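Local coordinates for protein Na-translocating NADH-quinone reductase subunit C NqrC (Shewanella oneidensis, PDB 4XHF) that is a flavoprotein subunit that binds flavin mononucleotide through an FMN-binding domain, at residues M92-P97 and T112-A117; D106-K111 and M231-G236. All coordinates share one frame; numbering follows the deposited sequence.

Interaction 1: residues M92-P97 and T112-A117; sequences MAAINP and TRANDA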
loop_
_atom_site.group_PDB
_atom_site.type_symbol
_atom_site.label_atom_id
_atom_site.label_comp_id
_atom_site.label_asym_id
_atom_site.label_seq_id
_atom_site.Cartn_x
_atom_site.Cartn_y
_atom_site.Cartn_z
ATOM N N MET A 92 -6.685 -11.257 9.476
ATOM C CA MET A 92 -6.715 -12.547 10.151
ATOM C C MET A 92 -5.389 -13.281 9.995
ATOM O O MET A 92 -4.895 -13.898 10.936
ATOM C CB MET A 92 -7.858 -13.400 9.593
ATOM C CG MET A 92 -8.100 -14.709 10.331
ATOM S SD MET A 92 -9.260 -15.788 9.463
ATOM C CE MET A 92 -10.723 -14.752 9.391
ATOM N N ALA A 93 -4.818 -13.209 8.797
ATOM C CA ALA A 93 -3.564 -13.888 8.500
ATOM C C ALA A 93 -2.418 -13.351 9.348
ATOM O O ALA A 93 -1.474 -14.073 9.660
ATOM C CB ALA A 93 -3.231 -13.746 7.027
ATOM N N ALA A 94 -2.510 -12.079 9.717
ATOM C CA ALA A 94 -1.448 -11.416 10.465
ATOM C C ALA A 94 -1.397 -11.839 11.931
ATOM O O ALA A 94 -0.349 -11.738 12.567
ATOM C CB ALA A 94 -1.615 -9.915 10.368
ATOM N N ILE A 95 -2.521 -12.311 12.465
ATOM C CA ILE A 95 -2.606 -12.649 13.886
ATOM C C ILE A 95 -2.620 -14.152 14.151
ATOM O O ILE A 95 -2.459 -14.578 15.294
ATOM C CB ILE A 95 -3.862 -12.028 14.541
ATOM C CG1 ILE A 95 -5.110 -12.313 13.701
ATOM C CG2 ILE A 95 -3.663 -10.533 14.730
ATOM C CD1 ILE A 95 -6.406 -11.922 14.374
ATOM N N ASN A 96 -2.814 -14.958 13.111
ATOM C CA ASN A 96 -2.769 -16.405 13.282
ATOM C C ASN A 96 -1.331 -16.872 13.501
ATOM O O ASN A 96 -0.474 -16.630 12.648
ATOM C CB ASN A 96 -3.373 -17.121 12.077
ATOM C CG ASN A 96 -2.972 -18.580 12.016
ATOM O OD1 ASN A 96 -2.214 -18.989 11.140
ATOM N ND2 ASN A 96 -3.455 -19.366 12.968
ATOM N N PRO A 97 -1.056 -17.533 14.644
ATOM C CA PRO A 97 0.319 -17.943 14.964
ATOM C C PRO A 97 0.973 -18.843 13.918
ATOM O O PRO A 97 2.201 -18.889 13.842
ATOM C CB PRO A 97 0.160 -18.711 16.281
ATOM C CG PRO A 97 -1.078 -18.197 16.880
ATOM C CD PRO A 97 -1.988 -17.885 15.733
ATOM N N THR A 112 2.795 -7.987 15.027
ATOM C CA THR A 112 2.846 -9.262 14.328
ATOM C C THR A 112 2.676 -9.029 12.831
ATOM O O THR A 112 2.004 -8.084 12.419
ATOM C CB THR A 112 1.764 -10.236 14.850
ATOM O OG1 THR A 112 1.870 -11.495 14.174
ATOM C CG2 THR A 112 0.368 -9.665 14.646
ATOM N N ARG A 113 3.304 -9.880 12.027
ATOM C CA ARG A 113 3.256 -9.752 10.574
ATOM C C ARG A 113 2.871 -11.072 9.918
ATOM O O ARG A 113 3.420 -12.120 10.250
ATOM C CB ARG A 113 4.608 -9.282 10.037
ATOM C CG ARG A 113 4.573 -8.795 8.597
ATOM C CD ARG A 113 5.891 -9.053 7.888
ATOM N NE ARG A 113 6.131 -10.481 7.699
ATOM C CZ ARG A 113 7.248 -10.998 7.196
ATOM N NH1 ARG A 113 8.249 -10.209 6.826
ATOM N NH2 ARG A 113 7.366 -12.312 7.066
ATOM N N ALA A 114 1.931 -11.015 8.980
ATOM C CA ALA A 114 1.551 -12.191 8.210
ATOM C C ALA A 114 2.737 -12.685 7.394
ATOM O O ALA A 114 3.628 -11.911 7.050
ATOM C CB ALA A 114 0.377 -11.876 7.300
ATOM N N ASN A 115 2.748 -13.976 7.085
ATOM C CA ASN A 115 3.807 -14.545 6.262
ATOM C C ASN A 115 3.609 -14.188 4.795
ATOM O O ASN A 115 4.578 -13.976 4.065
ATOM C CB ASN A 115 3.863 -16.064 6.429
ATOM C CG ASN A 115 4.301 -16.483 7.819
ATOM O OD1 ASN A 115 4.976 -15.732 8.523
ATOM N ND2 ASN A 115 3.922 -17.691 8.218
ATOM N N ASP A 116 2.346 -14.119 4.381
ATOM C CA ASP A 116 1.991 -13.805 2.999
ATOM C C ASP A 116 1.262 -12.471 2.898
ATOM O O ASP A 116 0.497 -12.101 3.788
ATOM C CB ASP A 116 1.109 -14.905 2.399
ATOM C CG ASP A 116 1.786 -16.262 2.389
ATOM O OD1 ASP A 116 3.030 -16.313 2.482
ATOM O OD2 ASP A 116 1.070 -17.279 2.282
ATOM N N ALA A 117 1.502 -11.762 1.800
ATOM C CA ALA A 117 0.807 -10.515 1.509
ATOM C C ALA A 117 0.129 -10.598 0.147
ATOM O O ALA A 117 0.640 -11.242 -0.771
ATOM C CB ALA A 117 1.775 -9.349 1.550
#

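Interaction 2: residues D106-K111 and M231-G236; sequences DIAKIK and MEFWFG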
loop_
_atom_site.group_PDB
_atom_site.type_symbol
_atom_site.label_atom_id
_atom_site.label_comp_id
_atom_site.label_asym_id
_atom_site.label_seq_id
_atom_site.Cartn_x
_atom_site.Cartn_y
_atom_site.Cartn_z
ATOM N N ASP A 106 10.325 -3.701 14.418
ATOM C CA ASP A 106 8.917 -3.358 14.258
ATOM C C ASP A 106 8.713 -1.844 14.169
ATOM O O ASP A 106 8.141 -1.226 15.068
ATOM C CB ASP A 106 8.108 -3.938 15.420
ATOM C CG ASP A 106 6.614 -3.878 15.180
ATOM O OD1 ASP A 106 6.203 -3.672 14.019
ATOM O OD2 ASP A 106 5.848 -4.051 16.152
ATOM N N ILE A 107 9.175 -1.262 13.066
ATOM C CA ILE A 107 9.146 0.185 12.864
ATOM C C ILE A 107 7.719 0.732 12.871
ATOM O O ILE A 107 7.466 1.823 13.384
ATOM C CB ILE A 107 9.834 0.569 11.528
ATOM C CG1 ILE A 107 11.295 0.105 11.525
ATOM C CG2 ILE A 107 9.774 2.073 11.301
ATOM C CD1 ILE A 107 11.982 0.204 10.169
ATOM N N ALA A 108 6.793 -0.031 12.297
ATOM C CA ALA A 108 5.407 0.406 12.159
ATOM C C ALA A 108 4.549 0.003 13.356
ATOM O O ALA A 108 3.350 0.277 13.382
ATOM C CB ALA A 108 4.812 -0.159 10.881
ATOM N N LYS A 109 5.165 -0.651 14.337
ATOM C CA LYS A 109 4.477 -1.036 15.567
ATOM C C LYS A 109 3.248 -1.892 15.279
ATOM O O LYS A 109 2.171 -1.649 15.823
ATOM C CB LYS A 109 4.075 0.209 16.363
ATOM C CG LYS A 109 5.235 1.148 16.650
ATOM C CD LYS A 109 4.770 2.464 17.248
ATOM C CE LYS A 109 5.915 3.466 17.307
ATOM N NZ LYS A 109 5.484 4.804 17.797
ATOM N N ILE A 110 3.416 -2.895 14.420
ATOM C CA ILE A 110 2.319 -3.789 14.059
ATOM C C ILE A 110 2.336 -5.061 14.903
ATOM O O ILE A 110 1.419 -5.876 14.812
ATOM C CB ILE A 110 2.368 -4.170 12.562
ATOM C CG1 ILE A 110 3.665 -4.917 12.225
ATOM C CG2 ILE A 110 2.229 -2.919 11.705
ATOM C CD1 ILE A 110 3.715 -5.453 10.807
ATOM N N LYS A 111 3.389 -5.229 15.702
ATOM C CA LYS A 111 3.500 -6.326 16.670
ATOM C C LYS A 111 3.627 -7.706 16.024
ATOM O O LYS A 111 4.465 -8.508 16.432
ATOM C CB LYS A 111 2.300 -6.317 17.622
ATOM C CG LYS A 111 2.220 -5.084 18.511
ATOM C CD LYS A 111 3.240 -5.124 19.644
ATOM C CE LYS A 111 2.923 -6.219 20.659
ATOM N NZ LYS A 111 3.797 -6.148 21.861
ATOM N N MET A 231 5.459 3.056 5.645
ATOM C CA MET A 231 6.088 2.793 4.360
ATOM C C MET A 231 7.532 2.337 4.538
ATOM O O MET A 231 8.013 1.491 3.788
ATOM C CB MET A 231 6.032 4.036 3.473
ATOM C CG MET A 231 4.647 4.325 2.928
ATOM S SD MET A 231 4.621 5.790 1.887
ATOM C CE MET A 231 2.860 6.015 1.661
ATOM N N GLU A 232 8.216 2.888 5.537
ATOM C CA GLU A 232 9.601 2.519 5.802
ATOM C C GLU A 232 9.728 1.029 6.104
ATOM O O GLU A 232 10.692 0.383 5.688
ATOM C CB GLU A 232 10.166 3.329 6.966
ATOM C CG GLU A 232 11.618 3.008 7.267
ATOM C CD GLU A 232 12.159 3.797 8.435
ATOM O OE1 GLU A 232 11.403 4.612 8.999
ATOM O OE2 GLU A 232 13.338 3.596 8.796
ATOM N N PHE A 233 8.759 0.490 6.838
ATOM C CA PHE A 233 8.765 -0.929 7.173
ATOM C C PHE A 233 8.391 -1.797 5.983
ATOM O O PHE A 233 9.067 -2.779 5.682
ATOM C CB PHE A 233 7.799 -1.231 8.318
ATOM C CG PHE A 233 7.666 -2.701 8.610
ATOM C CD1 PHE A 233 8.595 -3.343 9.413
ATOM C CD2 PHE A 233 6.636 -3.446 8.058
ATOM C CE1 PHE A 233 8.488 -4.696 9.673
ATOM C CE2 PHE A 233 6.527 -4.800 8.315
ATOM C CZ PHE A 233 7.454 -5.425 9.124
ATOM N N TRP A 234 7.301 -1.439 5.316
ATOM C CA TRP A 234 6.729 -2.299 4.290
ATOM C C TRP A 234 7.500 -2.255 2.981
ATOM O O TRP A 234 7.346 -3.140 2.142
ATOM C CB TRP A 234 5.266 -1.933 4.066
ATOM C CG TRP A 234 4.402 -2.540 5.118
ATOM C CD1 TRP A 234 3.781 -1.900 6.148
ATOM C CD2 TRP A 234 4.095 -3.930 5.263
ATOM N NE1 TRP A 234 3.093 -2.805 6.920
ATOM C CE2 TRP A 234 3.272 -4.058 6.397
ATOM C CE3 TRP A 234 4.434 -5.077 4.540
ATOM C CZ2 TRP A 234 2.779 -5.289 6.824
ATOM C CZ3 TRP A 234 3.944 -6.296 4.963
ATOM C CH2 TRP A 234 3.126 -6.393 6.095
ATOM N N PHE A 235 8.335 -1.236 2.812
ATOM C CA PHE A 235 9.278 -1.207 1.698
ATOM C C PHE A 235 10.684 -1.551 2.190
ATOM O O PHE A 235 11.666 -1.417 1.456
ATOM C CB PHE A 235 9.255 0.158 1.009
ATOM C CG PHE A 235 8.002 0.405 0.224
ATOM C CD1 PHE A 235 7.802 -0.215 -0.999
ATOM C CD2 PHE A 235 7.017 1.240 0.715
ATOM C CE1 PHE A 235 6.648 0.004 -1.720
ATOM C CE2 PHE A 235 5.859 1.462 -0.000
ATOM C CZ PHE A 235 5.674 0.844 -1.219
ATOM N N GLY A 236 10.765 -2.013 3.436
ATOM C CA GLY A 236 12.025 -2.399 4.042
ATOM C C GLY A 236 12.280 -3.887 3.919
ATOM O O GLY A 236 11.521 -4.604 3.267
#

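Interaction 1: residues M92-P97 and T112-A117
The main flat group of this contact is the carbonyl of Ala94, approached by Thr112 nearly head-on at the oxygen rather than over either face: OG1 donates its proton to Ala94 O at 2.8 Å, with a C=O...OG1 angle of 175°. With OG1 trans to its own backbone N (chi1 -178°), Thr112 brings the hydroxyl straight to this carbonyl. CG2 of Thr112 meets CG2 of Ile95 at 4.1 Å, the two side chains crossing obliquely. Two residues on from Thr112, Ala114 pushes its methyl against the helix backbone, with CB 3.7 Å from Ala94 CA, and CB of Ala93 lies 4.1 Å from the same methyl. Small side chains on both sides let the chains come so close that the CA atoms of Ala94 and Ala114 are 3.8 Å apart. The side chain of Arg113 leaves the backbone on the side away from the helix; its NE bonds to Ala114 O at 3.0 Å, tilted from the carbonyl plane, while NH1 goes to Glu238 O and NH2 forms a salt bridge with Asp75. The contact thus sets short helix 90-95 against the start of strand 113-123, which pairs antiparallel with strands 100-101 and 67-73.

Interaction 2: residues D106-K111 and M231-G236
Ile107 and Phe233 bring the backbones to 5.8 Å between their CA atoms, where a type I beta turn from Asp106 to Lys109 rests against the last turn of helix 221-234. The side chain of Ile107 crosses that of Glu232 at about a right angle, and both of its branches touch the carboxylate: CG2 is 3.8 Å from Glu232 OE1, and CD1 is 3.9 Å from OE2. Phe233 fills the middle of the contact. Its CB lies 4.1 Å from Ala108 CB, and with CG trans to the backbone N (chi1 174°) its ring extends toward the loop. This helix belongs to the FMN-binding domain and starts at Thr221 in the flavin pocket, so the loop packs on the end remote from the cofactor. Ile110, whose CG1 sits between its backbone N and carbonyl carbon, sends CD1 to two aromatic rings, meeting CE2 of Phe233 at 3.8 Å and CZ2 of Trp234 at 4.1 Å. Those rings also bear on each other: Phe233 CD2 lies 3.6 Å above one face of the indole, offset toward its rim, while Trp234 CD1 is at the edge of the phenyl ring. The indole NE1 is fixed by a hydrogen bond to Tyr137 O on strand 129-139. Within the loop, the carboxylate of Asp106 holds the chain in its bend, OD1 accepting from Ile110 N at 2.9 Å and OD2 from Lys111 N, both on the syn side.

From the N terminus, helix 90-95 comes first, and interaction 1 closes a short loop of 14 residues by joining it to the start of strand 113-123. That loop contains residues 106-111, which form the first half of interaction 2; their partner, 231-236, follows after 119 intervening residues, beyond most of the antiparallel sheet. The two closures therefore cross rather than nest. Arg113 links them in space: its CG packs 3.8 Å from Trp234 CH2, and its CD lies 4.1 Å from Phe233 CZ. Interaction 1 ties helix 90-95 to strand 113-123, and interaction 2 ties the loop between strands 100-101 and 113-123 to the C-terminal end of helix 221-234.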